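Side-chain contacts in activator of Hsp90 ATPase homologue 1/2-like C-terminal domain-containing protein (Rhodobacter sphaeroides, PDB 3PU2), which is of unknown function but belongs to the AHA1 family and the SRPBCC superfamily, whose helix-grip fold often encloses a pocket for hydrophobic ligands: residues I5-G10 against L15-H20; V106-L111 against T117-A122. All coordinates share one frame; numbering follows the deposited sequence.

Contact 1 (I5-G10 against L15-H20)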
loop_
_atom_site.group_PDB
_atom_site.type_symbol
_atom_site.label_atom_id
_atom_site.label_comp_id
_atom_site.label_asym_id
_atom_site.label_seq_id
_atom_site.Cartn_x
_atom_site.Cartn_y
_atom_site.Cartn_z
ATOM N N ILE A 5 -5.403 3.127 12.536
ATOM C CA ILE A 5 -4.247 2.302 12.190
ATOM C C ILE A 5 -3.348 1.829 13.333
ATOM O O ILE A 5 -2.739 2.628 14.048
ATOM C CB ILE A 5 -3.373 3.022 11.152
ATOM C CG1 ILE A 5 -2.176 2.143 10.787
ATOM C CG2 ILE A 5 -2.985 4.400 11.680
ATOM C CD1 ILE A 5 -0.920 2.903 10.451
ATOM N N GLN A 6 -3.246 0.509 13.469
ATOM C CA GLN A 6 -2.435 -0.107 14.516
ATOM C C GLN A 6 -1.105 -0.657 14.009
ATOM O O GLN A 6 -1.057 -1.428 13.048
ATOM C CB GLN A 6 -3.192 -1.264 15.171
ATOM C CG GLN A 6 -4.592 -0.945 15.642
ATOM C CD GLN A 6 -5.380 -2.203 15.976
ATOM O OE1 GLN A 6 -6.534 -2.131 16.404
ATOM N NE2 GLN A 6 -4.759 -3.368 15.777
ATOM N N ILE A 7 -0.027 -0.262 14.671
ATOM C CA ILE A 7 1.297 -0.748 14.334
ATOM C C ILE A 7 1.384 -2.136 14.984
ATOM O O ILE A 7 0.931 -2.328 16.113
ATOM C CB ILE A 7 2.387 0.171 14.939
ATOM C CG1 ILE A 7 2.100 1.636 14.572
ATOM C CG2 ILE A 7 3.772 -0.282 14.484
ATOM C CD1 ILE A 7 2.051 1.924 13.086
ATOM N N GLY A 8 1.942 -3.106 14.268
ATOM C CA GLY A 8 2.070 -4.442 14.819
ATOM C C GLY A 8 3.465 -4.646 15.377
ATOM O O GLY A 8 4.312 -3.759 15.256
ATOM N N PRO A 9 3.741 -5.798 16.003
ATOM C CA PRO A 9 5.079 -6.045 16.560
ATOM C C PRO A 9 6.152 -6.255 15.481
ATOM O O PRO A 9 7.226 -5.661 15.544
ATOM C CB PRO A 9 4.863 -7.278 17.436
ATOM C CG PRO A 9 3.757 -8.015 16.695
ATOM C CD PRO A 9 2.814 -6.905 16.306
ATOM N N GLY A 10 5.856 -7.103 14.497
ATOM C CA GLY A 10 6.798 -7.356 13.417
ATOM C C GLY A 10 8.092 -8.058 13.798
ATOM O O GLY A 10 8.072 -9.127 14.412
ATOM N N LEU A 15 7.786 -5.000 9.095
ATOM C CA LEU A 15 6.865 -4.009 9.657
ATOM C C LEU A 15 5.441 -4.447 9.395
ATOM O O LEU A 15 5.110 -4.882 8.295
ATOM C CB LEU A 15 7.105 -2.617 9.060
ATOM C CG LEU A 15 8.268 -1.844 9.693
ATOM C CD1 LEU A 15 8.549 -0.566 8.915
ATOM C CD2 LEU A 15 7.933 -1.530 11.130
ATOM N N GLU A 16 4.600 -4.336 10.415
ATOM C CA GLU A 16 3.214 -4.756 10.297
ATOM C C GLU A 16 2.241 -3.616 10.572
ATOM O O GLU A 16 2.527 -2.727 11.367
ATOM C CB GLU A 16 2.961 -5.922 11.260
ATOM C CG GLU A 16 3.687 -7.222 10.876
ATOM C CD GLU A 16 3.805 -8.219 12.027
ATOM O OE1 GLU A 16 2.880 -8.294 12.867
ATOM O OE2 GLU A 16 4.825 -8.940 12.081
ATOM N N PHE A 17 1.099 -3.639 9.892
ATOM C CA PHE A 17 0.074 -2.610 10.063
ATOM C C PHE A 17 -1.283 -3.275 9.876
ATOM O O PHE A 17 -1.398 -4.271 9.162
ATOM C CB PHE A 17 0.221 -1.493 9.015
ATOM C CG PHE A 17 1.576 -0.841 8.992
ATOM C CD1 PHE A 17 1.873 0.212 9.837
ATOM C CD2 PHE A 17 2.560 -1.295 8.121
ATOM C CE1 PHE A 17 3.131 0.812 9.817
ATOM C CE2 PHE A 17 3.826 -0.701 8.095
ATOM C CZ PHE A 17 4.108 0.353 8.946
ATOM N N ARG A 18 -2.300 -2.721 10.524
ATOM C CA ARG A 18 -3.657 -3.239 10.427
ATOM C C ARG A 18 -4.603 -2.051 10.477
ATOM O O ARG A 18 -4.382 -1.103 11.226
ATOM C CB ARG A 18 -3.954 -4.195 11.589
ATOM C CG ARG A 18 -3.054 -5.425 11.642
ATOM C CD ARG A 18 -3.622 -6.505 12.551
ATOM N NE ARG A 18 -3.612 -6.113 13.957
ATOM C CZ ARG A 18 -4.087 -6.864 14.947
ATOM N NH1 ARG A 18 -4.615 -8.053 14.684
ATOM N NH2 ARG A 18 -4.025 -6.431 16.199
ATOM N N ARG A 19 -5.661 -2.099 9.684
ATOM C CA ARG A 19 -6.610 -1.002 9.651
ATOM C C ARG A 19 -7.997 -1.474 9.227
ATOM O O ARG A 19 -8.136 -2.298 8.327
ATOM C CB ARG A 19 -6.092 0.069 8.689
ATOM C CG ARG A 19 -7.088 1.163 8.315
ATOM C CD ARG A 19 -7.065 2.373 9.254
ATOM N NE ARG A 19 -7.306 3.586 8.478
ATOM C CZ ARG A 19 -8.352 4.391 8.604
ATOM N NH1 ARG A 19 -9.297 4.138 9.501
ATOM N NH2 ARG A 19 -8.450 5.452 7.819
ATOM N N HIS A 20 -9.024 -0.948 9.884
ATOM C CA HIS A 20 -10.399 -1.306 9.571
ATOM C C HIS A 20 -10.927 -0.411 8.455
ATOM O O HIS A 20 -10.545 0.750 8.340
ATOM C CB HIS A 20 -11.271 -1.139 10.809
ATOM C CG HIS A 20 -12.691 -1.560 10.605
ATOM N ND1 HIS A 20 -13.059 -2.878 10.444
ATOM C CD2 HIS A 20 -13.832 -0.837 10.529
ATOM C CE1 HIS A 20 -14.368 -2.949 10.280
ATOM N NE2 HIS A 20 -14.861 -1.726 10.328
#

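Contact 2 (V106-L111 against T117-A122)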
loop_
_atom_site.group_PDB
_atom_site.type_symbol
_atom_site.label_atom_id
_atom_site.label_comp_id
_atom_site.label_asym_id
_atom_site.label_seq_id
_atom_site.Cartn_x
_atom_site.Cartn_y
_atom_site.Cartn_z
ATOM N N VAL A 106 5.916 -6.866 -0.019
ATOM C CA VAL A 106 4.711 -6.401 0.643
ATOM C C VAL A 106 3.570 -7.391 0.610
ATOM O O VAL A 106 3.184 -7.863 -0.452
ATOM C CB VAL A 106 4.233 -5.121 -0.018
ATOM C CG1 VAL A 106 3.070 -4.562 0.737
ATOM C CG2 VAL A 106 5.373 -4.123 -0.080
ATOM N N THR A 107 3.000 -7.667 1.775
ATOM C CA THR A 107 1.911 -8.632 1.889
ATOM C C THR A 107 0.611 -8.001 2.384
ATOM O O THR A 107 0.571 -7.395 3.447
ATOM C CB THR A 107 2.316 -9.759 2.868
ATOM O OG1 THR A 107 3.664 -10.165 2.591
ATOM C CG2 THR A 107 1.381 -10.959 2.739
ATOM N N LEU A 108 -0.450 -8.152 1.607
ATOM C CA LEU A 108 -1.746 -7.610 1.980
ATOM C C LEU A 108 -2.725 -8.747 2.188
ATOM O O LEU A 108 -2.949 -9.572 1.302
ATOM C CB LEU A 108 -2.301 -6.693 0.884
ATOM C CG LEU A 108 -1.403 -5.552 0.402
ATOM C CD1 LEU A 108 -1.967 -5.018 -0.897
ATOM C CD2 LEU A 108 -1.290 -4.448 1.451
ATOM N N GLN A 109 -3.323 -8.775 3.364
ATOM C CA GLN A 109 -4.292 -9.804 3.692
ATOM C C GLN A 109 -5.605 -9.112 4.065
ATOM O O GLN A 109 -5.626 -8.229 4.927
ATOM C CB GLN A 109 -3.774 -10.621 4.878
ATOM C CG GLN A 109 -4.168 -12.089 4.895
ATOM C CD GLN A 109 -2.957 -12.999 4.746
ATOM O OE1 GLN A 109 -1.879 -12.713 5.274
ATOM N NE2 GLN A 109 -3.132 -14.107 4.035
ATOM N N LEU A 110 -6.693 -9.507 3.410
ATOM C CA LEU A 110 -8.006 -8.937 3.689
ATOM C C LEU A 110 -8.960 -9.964 4.317
ATOM O O LEU A 110 -9.409 -10.888 3.646
ATOM C CB LEU A 110 -8.634 -8.384 2.407
ATOM C CG LEU A 110 -8.000 -7.176 1.721
ATOM C CD1 LEU A 110 -6.796 -7.605 0.900
ATOM C CD2 LEU A 110 -9.032 -6.542 0.810
ATOM N N LEU A 111 -9.262 -9.798 5.603
ATOM C CA LEU A 111 -10.174 -10.702 6.308
ATOM C C LEU A 111 -11.405 -9.948 6.797
ATOM O O LEU A 111 -11.288 -8.895 7.422
ATOM C CB LEU A 111 -9.479 -11.361 7.504
ATOM C CG LEU A 111 -8.672 -10.454 8.436
ATOM C CD1 LEU A 111 -8.694 -11.004 9.851
ATOM C CD2 LEU A 111 -7.247 -10.341 7.917
ATOM N N THR A 117 -14.180 -4.580 6.702
ATOM C CA THR A 117 -13.001 -5.380 6.363
ATOM C C THR A 117 -11.795 -4.893 7.165
ATOM O O THR A 117 -11.727 -3.734 7.563
ATOM C CB THR A 117 -12.641 -5.255 4.844
ATOM O OG1 THR A 117 -13.718 -5.750 4.040
ATOM C CG2 THR A 117 -11.381 -6.049 4.517
ATOM N N GLU A 118 -10.852 -5.785 7.423
ATOM C CA GLU A 118 -9.642 -5.393 8.121
ATOM C C GLU A 118 -8.494 -5.663 7.167
ATOM O O GLU A 118 -8.379 -6.763 6.630
ATOM C CB GLU A 118 -9.427 -6.203 9.398
ATOM C CG GLU A 118 -8.048 -5.966 10.005
ATOM C CD GLU A 118 -7.833 -6.712 11.300
ATOM O OE1 GLU A 118 -8.511 -7.744 11.500
ATOM O OE2 GLU A 118 -6.980 -6.278 12.108
ATOM N N LEU A 119 -7.654 -4.658 6.944
ATOM C CA LEU A 119 -6.512 -4.813 6.054
ATOM C C LEU A 119 -5.259 -5.018 6.870
ATOM O O LEU A 119 -4.866 -4.145 7.649
ATOM C CB LEU A 119 -6.323 -3.580 5.167
ATOM C CG LEU A 119 -5.063 -3.546 4.284
ATOM C CD1 LEU A 119 -5.096 -4.696 3.302
ATOM C CD2 LEU A 119 -4.985 -2.244 3.520
ATOM N N ALA A 120 -4.651 -6.188 6.706
ATOM C CA ALA A 120 -3.409 -6.509 7.394
ATOM C C ALA A 120 -2.311 -6.386 6.340
ATOM O O ALA A 120 -2.379 -7.016 5.277
ATOM C CB ALA A 120 -3.458 -7.917 7.953
HETATM N N MSE A 121 -1.313 -5.556 6.631
HETATM C CA MSE A 121 -0.213 -5.332 5.716
HETATM C C MSE A 121 1.131 -5.555 6.386
HETATM O O MSE A 121 1.337 -5.161 7.530
HETATM C CB MSE A 121 -0.287 -3.910 5.165
HETATM C CG MSE A 121 0.936 -3.524 4.348
HETATM SE SE MSE A 121 0.745 -1.879 3.377
HETATM C CE MSE A 121 2.395 -1.049 3.921
ATOM N N ALA A 122 2.046 -6.188 5.659
ATOM C CA ALA A 122 3.388 -6.468 6.162
ATOM C C ALA A 122 4.417 -6.173 5.076
ATOM O O ALA A 122 4.185 -6.435 3.882
ATOM C CB ALA A 122 3.497 -7.907 6.570
#

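Contact 1 (I5-G10 against L15-H20)
A beta hairpin at the start of the chain brings Gln6 and Ile7 against Arg18 and Phe17. Gln6 and Arg18 form an antiparallel hydrogen-bonded pair. Gln6 N donates to Arg18 O at 3.0 Å, and Arg18 N donates back to Gln6 O at 3.1 Å. Two residues on, Gly8 N donates a hydrogen bond to Glu16 O at 3.0 Å. This donor stands above the carbonyl plane, about 60° out of it, and so not on a lone pair.

Phe17 is the buried centre of the apolar side. Ile7 brings its CD1 methyl to the edge of the ring, near the ring plane, 3.6 Å from Phe17 CE1. Ile5 sends its CG1 branch anti to the backbone N (chi1 -179°), which carries Ile5 CD1 to within 3.9 Å of Phe17 CD1. Both isoleucines run alongside the ring, pointing the same way as it does. Met139 of helix 139-156 also touches the ring.

The Gln6 and Arg18 side chains cross on the more exposed face, their flat ends 66° apart. Arg18 NE also has a long, weak ion pair with Glu118. The aliphatic part of Arg19 passes beside Ile5, with Arg19 CD 3.8 Å from Ile5 N. Its guanidinium continues to a salt bridge with Asp151.

Glu16 reaches across to Pro9 and Gly10, its chain extended beyond CG. Its OE1 lies 3.7 Å from Pro9 CD, and its CG packs 4.0 Å from Gly10 CA. OE2 has a long, weak ion pair with Arg14. With an alanine in place of this glutamate, Pro9 and Gly10 would probably lose this side-chain packing and Arg14 its weak charge partner. Such a short outer strand, folded back by a hairpin, forms one margin of the antiparallel sheet in this helix-grip fold.

Contact 2 (V106-L111 against T117-A122)
The flat peptide groups of Gln109 and Ala120 pair with each other, each N-H lying in the carbonyl plane of its partner. Gln109 N donates to Ala120 O at 2.8 Å, and Ala120 N returns a bond to Gln109 O at 2.9 Å. Thr107 and Ala122 repeat this pairing. At the far end, Glu118 N bonds to Leu111 O, but the return bond from Leu111 N is weak. One face of the two-stranded unit carries Leu108, Leu110, Leu119 and Met121. The other carries Thr107, Gln109, Leu111, Glu118, Ala120 and Ala122. Strand 88-93 lies along one edge, and strand 14-21 along the other.

Leu108 and Met121, a selenomethionine, run side by side. Leu108 CD2 is 3.8 Å from Met121 CG, and the same methyl is 3.8 Å from Met121 SE. The CG of Met121 is anti to its own N (chi1 172°), which sets the chain beside this leucine methyl.

This is a beta hairpin of the Bet v 1-like helix-grip fold, in which a curved antiparallel sheet wraps round the long C-terminal helix. Tyr147 of that helix, 139-156, touches both Leu119 and Met121. Leu119 CD1 packs 4.1 Å from Leu110 CG, and Leu110 in turn meets Leu28 and Leu32 of helix 25-33.

Towards the hairpin turn, Leu110 CB lies 4.2 Å from Thr117 CG2. The Thr117 hydroxyl bonds to Ala23 O. On the opposite face, Leu111 CD1 lies alongside the Glu118 carboxylate, 3.7 Å from OE1.

Contact 1 closes before contact 2 opens along the chain, yet their centres are only about 9 Å apart. Each is a hairpin, and the two stand next to each other in one antiparallel sheet. Strands 14-21 and 116-124 are the shared border. Probable backbone hydrogen bonds join them, from Phe17 N to Met121 O and from Leu119 N to Arg19 O. This side of the sheet runs 6-7, 14-21, 116-124, 104-113 and continues to 88-93, uniting the N-terminal strands with late ones. Helix 139-156 touches side chains of both contacts. Together they make one flank of the sheet, which packs against this helix, with strand 6-7 outermost within the chain.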